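Local coordinates for TTHB210-like domain-containing protein (Thermus thermophilus, PDB 3VG8), which is of unknown function but is controlled by the sigma-E/anti-sigma-E regulatory system and assembles into a novel homodecamer, at the interface of chains A and B and the interface of chains A and C. Sequence-based numbering; all coordinates share one arbitrary frame. Chains: chain A/B/C, Hypothetical Protein TTHB210.

Contact 1: the interface of chains A and B. Residues chain A 47, 64, 68-69, 76, 99; chain B 74, 76-79.
A:Arg69, on helix 65-71, meets B:Asp77 in a salt bridge in the two-fold interface between chains A and B. The guanidinium approaches side-on and puts two nitrogens on one carboxylate oxygen: A:Arg69 NE reaches B:Asp77 OD1 at 2.6 Å from above the carboxylate plane, while A:Arg69 NH2 meets the syn lone pair of the same OD1 at 2.8 Å. The two planes are turned 67° apart, so this is no flat, two-oxygen pairing. The other oxygen, B:Asp77 OD2, takes the B:His78 ND1 hydrogen bond on its anti lone pair at 2.8 Å, which steadies the carboxylate from its own chain. An alanine in place of B:Asp77 would probably leave the A:Arg69 guanidinium without its charge mate and B:His78 ND1 without its acceptor.

The apolar part lies beside this pair. B:Ile76, with CG1 anti to the backbone N (chi1 180°), turns CG2 against A:Leu68 CD2 in a tight 3.5 Å contact and meets A:Leu99 CD1 tip to tip through CD1. Further along, B:Val79 CG2 touches the ring tip of A:Phe47 at CZ, 3.6 Å away. The apolar cluster and the salt bridge beside it help fasten chains A and B across their two-fold, probably within the homodecamer.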
loop_
_atom_site.group_PDB
_atom_site.type_symbol
_atom_site.label_atom_id
_atom_site.label_comp_id
_atom_site.label_asym_id
_atom_site.label_seq_id
_atom_site.Cartn_x
_atom_site.Cartn_y
_atom_site.Cartn_z
ATOM N N PHE A 47 13.195 -33.650 6.124
ATOM C CA PHE A 47 12.947 -32.576 7.080
ATOM C C PHE A 47 13.535 -33.108 8.384
ATOM O O PHE A 47 13.153 -34.187 8.844
ATOM C CB PHE A 47 11.440 -32.310 7.239
ATOM C CG PHE A 47 10.786 -31.741 5.997
ATOM C CD1 PHE A 47 10.642 -30.368 5.833
ATOM C CD2 PHE A 47 10.353 -32.573 4.981
ATOM C CE1 PHE A 47 10.075 -29.832 4.679
ATOM C CE2 PHE A 47 9.785 -32.042 3.817
ATOM C CZ PHE A 47 9.648 -30.667 3.671
ATOM N N GLY A 64 9.316 -25.915 3.589
ATOM C CA GLY A 64 9.882 -26.564 2.416
ATOM C C GLY A 64 9.301 -26.088 1.098
ATOM O O GLY A 64 9.628 -26.612 0.031
ATOM N N LEU A 68 10.472 -27.736 -2.451
ATOM C CA LEU A 68 9.465 -28.609 -3.041
ATOM C C LEU A 68 8.942 -28.106 -4.377
ATOM O O LEU A 68 8.677 -28.907 -5.271
ATOM C CB LEU A 68 8.303 -28.788 -2.076
ATOM C CG LEU A 68 8.602 -29.685 -0.889
ATOM C CD1 LEU A 68 7.441 -29.633 0.082
ATOM C CD2 LEU A 68 8.845 -31.109 -1.392
ATOM N N ARG A 69 8.788 -26.788 -4.510
ATOM C CA ARG A 69 8.298 -26.211 -5.760
ATOM C C ARG A 69 9.343 -26.260 -6.858
ATOM O O ARG A 69 9.008 -26.447 -8.024
ATOM C CB ARG A 69 7.846 -24.757 -5.569
ATOM C CG ARG A 69 6.455 -24.604 -4.958
ATOM C CD ARG A 69 6.075 -23.146 -4.745
ATOM N NE ARG A 69 4.701 -23.025 -4.269
ATOM C CZ ARG A 69 4.203 -21.963 -3.637
ATOM N NH1 ARG A 69 4.970 -20.902 -3.395
ATOM N NH2 ARG A 69 2.932 -21.965 -3.237
ATOM N N ILE A 76 5.768 -39.409 -5.189
ATOM C CA ILE A 76 6.329 -39.829 -3.916
ATOM C C ILE A 76 6.060 -41.317 -3.738
ATOM O O ILE A 76 4.912 -41.739 -3.677
ATOM C CB ILE A 76 5.682 -39.063 -2.754
ATOM C CG1 ILE A 76 5.920 -37.571 -2.934
ATOM C CG2 ILE A 76 6.265 -39.527 -1.430
ATOM C CD1 ILE A 76 5.279 -36.716 -1.865
ATOM N N LEU A 99 10.513 -37.859 2.385
ATOM C CA LEU A 99 9.626 -38.101 1.263
ATOM C C LEU A 99 10.576 -38.793 0.266
ATOM O O LEU A 99 11.418 -38.138 -0.351
ATOM C CB LEU A 99 9.101 -36.767 0.701
ATOM C CG LEU A 99 8.655 -35.637 1.648
ATOM C CD1 LEU A 99 8.041 -34.490 0.821
ATOM C CD2 LEU A 99 7.638 -36.143 2.640
ATOM N N THR B 74 1.483 -36.067 -8.037
ATOM C CA THR B 74 1.293 -35.382 -6.767
ATOM C C THR B 74 1.711 -33.918 -6.816
ATOM O O THR B 74 0.895 -33.026 -6.574
ATOM C CB THR B 74 2.069 -36.094 -5.637
ATOM O OG1 THR B 74 1.330 -37.244 -5.202
ATOM C CG2 THR B 74 2.297 -35.155 -4.460
ATOM N N ILE B 76 4.059 -31.917 -4.883
ATOM C CA ILE B 76 3.850 -31.401 -3.551
ATOM C C ILE B 76 4.288 -29.938 -3.447
ATOM O O ILE B 76 5.321 -29.548 -3.991
ATOM C CB ILE B 76 4.572 -32.304 -2.540
ATOM C CG1 ILE B 76 4.370 -31.777 -1.126
ATOM C CG2 ILE B 76 6.027 -32.429 -2.921
ATOM C CD1 ILE B 76 5.007 -32.641 -0.079
ATOM N N ASP B 77 3.475 -29.130 -2.763
ATOM C CA ASP B 77 3.742 -27.706 -2.610
ATOM C C ASP B 77 4.428 -27.408 -1.281
ATOM O O ASP B 77 5.415 -26.687 -1.226
ATOM C CB ASP B 77 2.431 -26.914 -2.710
ATOM C CG ASP B 77 2.646 -25.420 -2.586
ATOM O OD1 ASP B 77 2.818 -24.772 -3.633
ATOM O OD2 ASP B 77 2.658 -24.886 -1.452
ATOM N N HIS B 78 3.906 -27.948 -0.195
ATOM C CA HIS B 78 4.546 -27.702 1.090
ATOM C C HIS B 78 4.181 -28.792 2.077
ATOM O O HIS B 78 3.366 -29.663 1.785
ATOM C CB HIS B 78 4.141 -26.321 1.659
ATOM C CG HIS B 78 2.673 -26.178 1.934
ATOM N ND1 HIS B 78 1.752 -25.909 0.942
ATOM C CD2 HIS B 78 1.967 -26.261 3.094
ATOM C CE1 HIS B 78 0.544 -25.825 1.479
ATOM N NE2 HIS B 78 0.647 -26.033 2.783
ATOM N N VAL B 79 4.797 -28.729 3.251
ATOM C CA VAL B 79 4.540 -29.672 4.305
ATOM C C VAL B 79 4.075 -28.942 5.566
ATOM O O VAL B 79 4.488 -27.819 5.820
ATOM C CB VAL B 79 5.838 -30.476 4.640
ATOM C CG1 VAL B 79 5.658 -31.230 5.950
ATOM C CG2 VAL B 79 6.151 -31.438 3.534
#

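Contact 2: the interface of chains A and B. Residues chain A 58-63; chain B 79-82.
A:Tyr60 and A:Ile63 pair antiparallel with B:Met81 and B:Val79 of strand 78-84, and the backbone supplies a ladder of bonds. A:Tyr60 and B:Met81 exchange two of them: the A:Tyr60 N gives to the B:Met81 O at 2.9 Å, and the B:Met81 N gives back to the A:Tyr60 O at 2.7 Å. A:Ile63 and B:Val79 repeat the exchange, with A:Ile63 N to B:Val79 O at 3.0 Å and B:Val79 N to A:Ile63 O at 3.1 Å. The sheet thus runs from one subunit into the next.

Between these two pairs the chain bulges at A:Asp62, whose backbone takes positive phi and psi (58° and 51°). Its N-H turns to a side chain: the amide oxygen OD1 of B:Asn80 accepts it nearly along the C=O axis, and the bond is almost straight, 168° at the hydrogen.

Apolar groups pack beside the ladder. B:Met81 is an engineered selenomethionine where the natural protein has leucine; its CB lies 3.8 Å from A:Tyr60 CB, and its extended chain carries CE to A:Ile63 CD1, the two side chains crossing at about a right angle. B:Ile82 CD1 meets A:Val61 CG2. Within chain A, A:His58 covers one face of the A:Tyr60 ring, its CD2 standing 3.2 Å above the ring plane, over the centre.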
loop_
_atom_site.group_PDB
_atom_site.type_symbol
_atom_site.label_atom_id
_atom_site.label_comp_id
_atom_site.label_asym_id
_atom_site.label_seq_id
_atom_site.Cartn_x
_atom_site.Cartn_y
_atom_site.Cartn_z
ATOM N N HIS A 58 5.269 -27.426 18.775
ATOM C CA HIS A 58 5.524 -26.411 17.763
ATOM C C HIS A 58 4.615 -26.687 16.556
ATOM O O HIS A 58 4.388 -27.834 16.206
ATOM C CB HIS A 58 6.983 -26.464 17.326
ATOM C CG HIS A 58 7.349 -25.403 16.339
ATOM N ND1 HIS A 58 7.593 -24.098 16.709
ATOM C CD2 HIS A 58 7.447 -25.439 14.990
ATOM C CE1 HIS A 58 7.822 -23.374 15.629
ATOM N NE2 HIS A 58 7.739 -24.164 14.572
ATOM N N LYS A 59 4.085 -25.636 15.940
ATOM C CA LYS A 59 3.211 -25.781 14.774
ATOM C C LYS A 59 4.005 -25.428 13.540
ATOM O O LYS A 59 4.382 -24.283 13.359
ATOM C CB LYS A 59 1.992 -24.837 14.844
ATOM C CG LYS A 59 0.803 -25.368 15.631
ATOM C CD LYS A 59 -0.404 -24.409 15.616
ATOM C CE LYS A 59 -1.013 -24.261 14.227
ATOM N NZ LYS A 59 -2.109 -23.244 14.199
ATOM N N TYR A 60 4.267 -26.425 12.705
ATOM C CA TYR A 60 5.005 -26.226 11.469
ATOM C C TYR A 60 3.970 -26.093 10.368
ATOM O O TYR A 60 3.198 -27.036 10.103
ATOM C CB TYR A 60 5.890 -27.439 11.168
ATOM C CG TYR A 60 7.138 -27.508 11.994
ATOM C CD1 TYR A 60 8.236 -26.685 11.704
ATOM C CD2 TYR A 60 7.248 -28.408 13.041
ATOM C CE1 TYR A 60 9.405 -26.768 12.432
ATOM C CE2 TYR A 60 8.432 -28.506 13.790
ATOM C CZ TYR A 60 9.509 -27.685 13.471
ATOM O OH TYR A 60 10.705 -27.831 14.142
ATOM N N VAL A 61 3.964 -24.928 9.730
ATOM C CA VAL A 61 3.027 -24.655 8.655
ATOM C C VAL A 61 3.754 -24.150 7.422
ATOM O O VAL A 61 4.605 -23.270 7.522
ATOM C CB VAL A 61 1.988 -23.601 9.102
ATOM C CG1 VAL A 61 1.102 -23.191 7.927
ATOM C CG2 VAL A 61 1.132 -24.179 10.229
ATOM N N ASP A 62 3.442 -24.723 6.264
ATOM C CA ASP A 62 4.050 -24.270 5.013
ATOM C C ASP A 62 5.593 -24.327 4.981
ATOM O O ASP A 62 6.246 -23.346 4.642
ATOM C CB ASP A 62 3.569 -22.830 4.731
ATOM C CG ASP A 62 3.961 -22.327 3.346
ATOM O OD1 ASP A 62 3.860 -23.089 2.380
ATOM O OD2 ASP A 62 4.357 -21.157 3.220
ATOM N N ILE A 63 6.194 -25.461 5.331
ATOM C CA ILE A 63 7.653 -25.503 5.289
ATOM C C ILE A 63 8.120 -26.262 4.063
ATOM O O ILE A 63 7.390 -27.113 3.530
ATOM C CB ILE A 63 8.234 -26.132 6.562
ATOM C CG1 ILE A 63 7.799 -27.584 6.670
ATOM C CG2 ILE A 63 7.755 -25.341 7.803
ATOM C CD1 ILE A 63 8.392 -28.296 7.852
ATOM N N VAL B 79 4.797 -28.729 3.251
ATOM C CA VAL B 79 4.540 -29.672 4.305
ATOM C C VAL B 79 4.075 -28.942 5.566
ATOM O O VAL B 79 4.488 -27.819 5.820
ATOM C CB VAL B 79 5.838 -30.476 4.640
ATOM C CG1 VAL B 79 5.658 -31.230 5.950
ATOM C CG2 VAL B 79 6.151 -31.438 3.534
ATOM N N ASN B 80 3.189 -29.565 6.335
ATOM C CA ASN B 80 2.772 -29.010 7.606
ATOM C C ASN B 80 2.998 -30.114 8.618
ATOM O O ASN B 80 2.980 -31.307 8.282
ATOM C CB ASN B 80 1.273 -28.657 7.675
ATOM C CG ASN B 80 0.865 -27.547 6.717
ATOM O OD1 ASN B 80 1.587 -26.575 6.511
ATOM N ND2 ASN B 80 -0.333 -27.686 6.150
HETATM N N MSE B 81 3.226 -29.735 9.863
HETATM C CA MSE B 81 3.350 -30.743 10.925
HETATM C C MSE B 81 2.607 -30.080 12.059
HETATM O O MSE B 81 3.094 -29.124 12.674
HETATM C CB MSE B 81 4.805 -31.044 11.277
HETATM C CG MSE B 81 5.592 -31.569 10.078
HETATM SE SE MSE B 81 7.389 -32.095 10.636
HETATM C CE MSE B 81 8.286 -32.121 8.928
ATOM N N ILE B 82 1.405 -30.606 12.298
ATOM C CA ILE B 82 0.452 -30.065 13.261
ATOM C C ILE B 82 0.220 -30.921 14.493
ATOM O O ILE B 82 -0.146 -32.084 14.376
ATOM C CB ILE B 82 -0.931 -29.887 12.580
ATOM C CG1 ILE B 82 -0.767 -29.268 11.179
ATOM C CG2 ILE B 82 -1.856 -29.055 13.479
ATOM C CD1 ILE B 82 -0.437 -27.778 11.150
#

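Contact 3: the interface of chains A and C. Residues chain A 15, 18, 21, 33, 48, 87, 90, 96; chain C 87-88.
C:Pro88 plugs into an apolar socket of chain A, and its ring carbons are divided among different walls. C:Pro88 CB presses on A:Leu21 CD1 at 3.3 Å, a snug contact, and also meets A:Leu18 CD1, with A:Ile15 CD1 close by. C:Pro88 CG sits over the centre of the A:His87 imidazole, 3.7 Å from the ring centroid, in a CH-pi contact. CD faces A:Met48, a selenomethionine whose bend at the last torsion (chi3 -55°) brings its CE to 3.5 Å from C:Pro88 CD, tip to tip. The same CE lies above one face of A:Phe33, offset toward the rim, so A:Met48 links the proline socket to the aromatic next to it.

Outward from the proline, C:His87 meets the edge of the same ring. A:Phe33 points its CE2 edge at the imidazole face, 3.6 Å from C:His87 ND1, with the planes 73° apart. A:Val90 CG2 touches the histidine backbone at CA.

At the polar rim, C:His87 ND1 donates to the C:Pro88 carbonyl O at 2.7 Å, the oxygen lying in the imidazole plane. This bond within chain C ties the side chain back over the loop and probably helps hold the ring's turn. An alanine in place of C:His87 would probably open a gap against the A:Phe33 edge and leave the C:Pro88 carbonyl without this donor. Whether or not it lies within the decamer, the plug-and-socket fit probably helps hold chains A and C together in the deposited assembly.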
loop_
_atom_site.group_PDB
_atom_site.type_symbol
_atom_site.label_atom_id
_atom_site.label_comp_id
_atom_site.label_asym_id
_atom_site.label_seq_id
_atom_site.Cartn_x
_atom_site.Cartn_y
_atom_site.Cartn_z
ATOM N N ILE A 15 26.924 -40.023 2.604
ATOM C CA ILE A 15 26.578 -40.593 3.902
ATOM C C ILE A 15 25.699 -41.832 3.717
ATOM O O ILE A 15 24.711 -41.794 2.985
ATOM C CB ILE A 15 25.794 -39.584 4.760
ATOM C CG1 ILE A 15 26.581 -38.281 4.887
ATOM C CG2 ILE A 15 25.500 -40.186 6.123
ATOM C CD1 ILE A 15 25.790 -37.144 5.499
ATOM N N LEU A 18 21.851 -41.712 3.743
ATOM C CA LEU A 18 21.485 -40.333 3.426
ATOM C C LEU A 18 21.997 -39.860 2.074
ATOM O O LEU A 18 21.446 -38.931 1.488
ATOM C CB LEU A 18 21.971 -39.381 4.526
ATOM C CG LEU A 18 20.995 -39.267 5.699
ATOM C CD1 LEU A 18 21.526 -38.289 6.717
ATOM C CD2 LEU A 18 19.621 -38.823 5.192
ATOM N N LEU A 21 24.085 -35.186 1.002
ATOM C CA LEU A 21 23.150 -34.215 1.578
ATOM C C LEU A 21 23.478 -32.761 1.292
ATOM O O LEU A 21 24.604 -32.305 1.513
ATOM C CB LEU A 21 23.092 -34.334 3.104
ATOM C CG LEU A 21 22.314 -35.428 3.807
ATOM C CD1 LEU A 21 22.384 -35.123 5.291
ATOM C CD2 LEU A 21 20.867 -35.479 3.337
ATOM N N PHE A 33 16.485 -31.078 3.740
ATOM C CA PHE A 33 17.734 -31.490 3.103
ATOM C C PHE A 33 17.402 -32.284 1.833
ATOM O O PHE A 33 16.400 -33.000 1.790
ATOM C CB PHE A 33 18.534 -32.407 4.036
ATOM C CG PHE A 33 19.061 -31.733 5.271
ATOM C CD1 PHE A 33 18.199 -31.259 6.248
ATOM C CD2 PHE A 33 20.429 -31.613 5.476
ATOM C CE1 PHE A 33 18.693 -30.673 7.416
ATOM C CE2 PHE A 33 20.935 -31.027 6.647
ATOM C CZ PHE A 33 20.061 -30.556 7.616
HETATM N N MSE A 48 14.481 -32.365 8.953
HETATM C CA MSE A 48 15.114 -32.757 10.197
HETATM C C MSE A 48 14.471 -31.978 11.334
HETATM O O MSE A 48 14.822 -30.825 11.591
HETATM C CB MSE A 48 16.607 -32.455 10.123
HETATM C CG MSE A 48 17.421 -33.150 11.193
HETATM SE SE MSE A 48 19.307 -33.068 10.755
HETATM C CE MSE A 48 19.147 -33.873 8.990
ATOM N N HIS A 87 25.205 -39.305 14.536
ATOM C CA HIS A 87 25.800 -38.386 13.579
ATOM C C HIS A 87 26.780 -37.500 14.335
ATOM O O HIS A 87 26.408 -36.849 15.303
ATOM C CB HIS A 87 24.717 -37.518 12.923
ATOM C CG HIS A 87 23.816 -38.269 11.989
ATOM N ND1 HIS A 87 24.255 -38.804 10.797
ATOM C CD2 HIS A 87 22.501 -38.589 12.084
ATOM C CE1 HIS A 87 23.251 -39.422 10.199
ATOM N NE2 HIS A 87 22.177 -39.307 10.958
ATOM N N VAL A 90 25.973 -33.652 15.881
ATOM C CA VAL A 90 24.583 -33.550 16.312
ATOM C C VAL A 90 24.500 -33.971 17.770
ATOM O O VAL A 90 25.044 -35.001 18.145
ATOM C CB VAL A 90 23.693 -34.472 15.475
ATOM C CG1 VAL A 90 22.247 -34.323 15.897
ATOM C CG2 VAL A 90 23.875 -34.153 14.001
ATOM N N HIS A 96 13.762 -37.635 11.269
ATOM C CA HIS A 96 13.905 -37.330 9.856
ATOM C C HIS A 96 12.605 -37.710 9.160
ATOM O O HIS A 96 12.288 -38.895 9.053
ATOM C CB HIS A 96 15.068 -38.120 9.232
ATOM C CG HIS A 96 16.420 -37.759 9.770
ATOM N ND1 HIS A 96 17.584 -38.319 9.286
ATOM C CD2 HIS A 96 16.795 -36.904 10.755
ATOM C CE1 HIS A 96 18.616 -37.828 9.951
ATOM N NE2 HIS A 96 18.165 -36.969 10.848
ATOM N N HIS C 87 25.064 -31.081 11.633
ATOM C CA HIS C 87 24.021 -31.960 11.105
ATOM C C HIS C 87 24.748 -33.002 10.241
ATOM O O HIS C 87 25.961 -32.888 10.017
ATOM C CB HIS C 87 23.017 -31.154 10.259
ATOM C CG HIS C 87 23.653 -30.387 9.145
ATOM N ND1 HIS C 87 24.211 -31.000 8.043
ATOM C CD2 HIS C 87 23.856 -29.059 8.983
ATOM C CE1 HIS C 87 24.732 -30.081 7.248
ATOM N NE2 HIS C 87 24.530 -28.894 7.795
ATOM N N PRO C 88 24.029 -34.032 9.750
ATOM C CA PRO C 88 24.719 -35.027 8.922
ATOM C C PRO C 88 25.526 -34.313 7.839
ATOM O O PRO C 88 25.028 -33.397 7.181
ATOM C CB PRO C 88 23.570 -35.847 8.337
ATOM C CG PRO C 88 22.517 -35.749 9.400
ATOM C CD PRO C 88 22.578 -34.290 9.775
#

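Contact 4: the interface of chains A and C. Residues chain A 23-26, 28; chain C 18, 82-84, 96.
A:Pro25, at the start of the 3-10 helix 25-27, is pressed against chain C and buries more surface than any other residue of the patch, 76 Å². Its ring carbons each find apolar company. A:Pro25 CD meets C:Leu18 CD2 at 3.8 Å. CB and CG rest on C:Ile82 CG2: with CG1 beside the backbone N (chi1 -52°), CG2 is anti to it and faces the proline, and the two side chains cross at about a right angle. A:Pro25 CG also lies 4.0 Å from C:His96 CE1, and CB reaches C:Ser84 CB. Beside the proline, A:Leu28 CD1 touches C:Ser84 CA at 3.8 Å, while C:Leu18 CD1 packs on the A:Val23 carbonyl oxygen. This mainly apolar patch probably helps hold the subunits together.

Direct polar contact between the chains is absent here, and a water takes its place, bound to the carbonyl oxygens of both A:Pro25 and C:Pro83. The water lies 2.7 Å from C:Pro83 O and bridges the two backbones.

Chain A braces its own turn from behind. A:Asp24 OD1 accepts both the hydroxyl OG and the backbone N of A:Ser26, which reach it from the same face of the carboxylate plane and would help keep A:Pro25 in position; the hydroxyl bond, from A:Ser26 OG to A:Asp24 OD1, measures 2.7 Å.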
loop_
_atom_site.group_PDB
_atom_site.type_symbol
_atom_site.label_atom_id
_atom_site.label_comp_id
_atom_site.label_asym_id
_atom_site.label_seq_id
_atom_site.Cartn_x
_atom_site.Cartn_y
_atom_site.Cartn_z
ATOM N N VAL A 23 21.780 -28.735 1.882
ATOM C CA VAL A 23 20.773 -27.978 2.615
ATOM C C VAL A 23 21.156 -26.499 2.590
ATOM O O VAL A 23 22.341 -26.167 2.628
ATOM C CB VAL A 23 20.656 -28.420 4.089
ATOM C CG1 VAL A 23 21.945 -28.031 4.880
ATOM C CG2 VAL A 23 19.427 -27.752 4.715
ATOM N N ASP A 24 20.156 -25.625 2.491
ATOM C CA ASP A 24 20.374 -24.175 2.510
ATOM C C ASP A 24 20.549 -23.915 3.996
ATOM O O ASP A 24 19.611 -24.116 4.776
ATOM C CB ASP A 24 19.118 -23.449 1.999
ATOM C CG ASP A 24 19.268 -21.928 1.967
ATOM O OD1 ASP A 24 20.030 -21.345 2.764
ATOM O OD2 ASP A 24 18.580 -21.297 1.147
ATOM N N PRO A 25 21.740 -23.459 4.420
ATOM C CA PRO A 25 21.919 -23.217 5.857
ATOM C C PRO A 25 20.968 -22.227 6.493
ATOM O O PRO A 25 20.649 -22.358 7.661
ATOM C CB PRO A 25 23.388 -22.788 5.971
ATOM C CG PRO A 25 23.658 -22.161 4.649
ATOM C CD PRO A 25 22.938 -23.073 3.668
ATOM N N SER A 26 20.507 -21.231 5.744
ATOM C CA SER A 26 19.580 -20.273 6.338
ATOM C C SER A 26 18.290 -20.965 6.776
ATOM O O SER A 26 17.523 -20.387 7.533
ATOM C CB SER A 26 19.243 -19.142 5.365
ATOM O OG SER A 26 18.555 -19.616 4.220
ATOM N N LEU A 28 18.224 -24.057 8.370
ATOM C CA LEU A 28 18.441 -25.025 9.434
ATOM C C LEU A 28 17.566 -24.614 10.620
ATOM O O LEU A 28 17.186 -23.460 10.745
ATOM C CB LEU A 28 19.920 -25.060 9.860
ATOM C CG LEU A 28 20.890 -25.646 8.823
ATOM C CD1 LEU A 28 22.342 -25.440 9.265
ATOM C CD2 LEU A 28 20.572 -27.136 8.633
ATOM N N LEU C 18 21.026 -22.847 -2.729
ATOM C CA LEU C 18 22.481 -22.930 -2.814
ATOM C C LEU C 18 22.983 -22.627 -4.205
ATOM O O LEU C 18 23.995 -21.971 -4.363
ATOM C CB LEU C 18 22.975 -24.318 -2.407
ATOM C CG LEU C 18 22.884 -24.674 -0.924
ATOM C CD1 LEU C 18 23.640 -25.980 -0.675
ATOM C CD2 LEU C 18 23.485 -23.563 -0.106
ATOM N N ILE C 82 26.346 -16.556 7.563
ATOM C CA ILE C 82 25.332 -17.525 7.958
ATOM C C ILE C 82 25.864 -18.704 8.779
ATOM O O ILE C 82 26.818 -19.356 8.381
ATOM C CB ILE C 82 24.654 -18.111 6.691
ATOM C CG1 ILE C 82 24.162 -16.970 5.788
ATOM C CG2 ILE C 82 23.529 -19.098 7.077
ATOM C CD1 ILE C 82 23.288 -15.922 6.477
ATOM N N PRO C 83 25.257 -18.982 9.942
ATOM C CA PRO C 83 25.764 -20.120 10.712
ATOM C C PRO C 83 25.270 -21.426 10.088
ATOM O O PRO C 83 24.204 -21.454 9.453
ATOM C CB PRO C 83 25.193 -19.882 12.107
ATOM C CG PRO C 83 23.894 -19.097 11.841
ATOM C CD PRO C 83 24.355 -18.139 10.755
ATOM N N SER C 84 26.051 -22.492 10.252
ATOM C CA SER C 84 25.703 -23.814 9.717
ATOM C C SER C 84 26.209 -24.985 10.554
ATOM O O SER C 84 27.294 -24.940 11.138
ATOM C CB SER C 84 26.255 -24.000 8.308
ATOM O OG SER C 84 26.074 -25.345 7.899
ATOM N N HIS C 96 29.331 -19.460 7.140
ATOM C CA HIS C 96 29.529 -19.259 5.717
ATOM C C HIS C 96 29.689 -17.761 5.511
ATOM O O HIS C 96 28.770 -16.992 5.786
ATOM C CB HIS C 96 28.321 -19.771 4.932
ATOM C CG HIS C 96 28.127 -21.254 5.025
ATOM N ND1 HIS C 96 27.553 -21.995 4.015
ATOM C CD2 HIS C 96 28.422 -22.130 6.014
ATOM C CE1 HIS C 96 27.503 -23.265 4.378
ATOM N NE2 HIS C 96 28.023 -23.374 5.588
HETATM O O HOH W 1 21.651 -20.543 9.622
#

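Contacts 1 and 2 belong to one two-fold interface; their C-alpha centres lie about 12 Å apart and they share B:Val79, whose side chain serves mainly contact 1 and whose backbone serves mainly contact 2. Contacts 3 and 4, about 13 Å apart, are part of the A-C interface, which is not an exact two-fold. From one pair to the other the centres are about 18 to 20 Å apart. Strand 41-50 of chain A spans both interfaces, lending neighbouring residues 47 and 48 to contacts 1 and 3. Each subunit can thus join two different partners at once, consistent with a larger homo-oligomer such as the reported homodecamer.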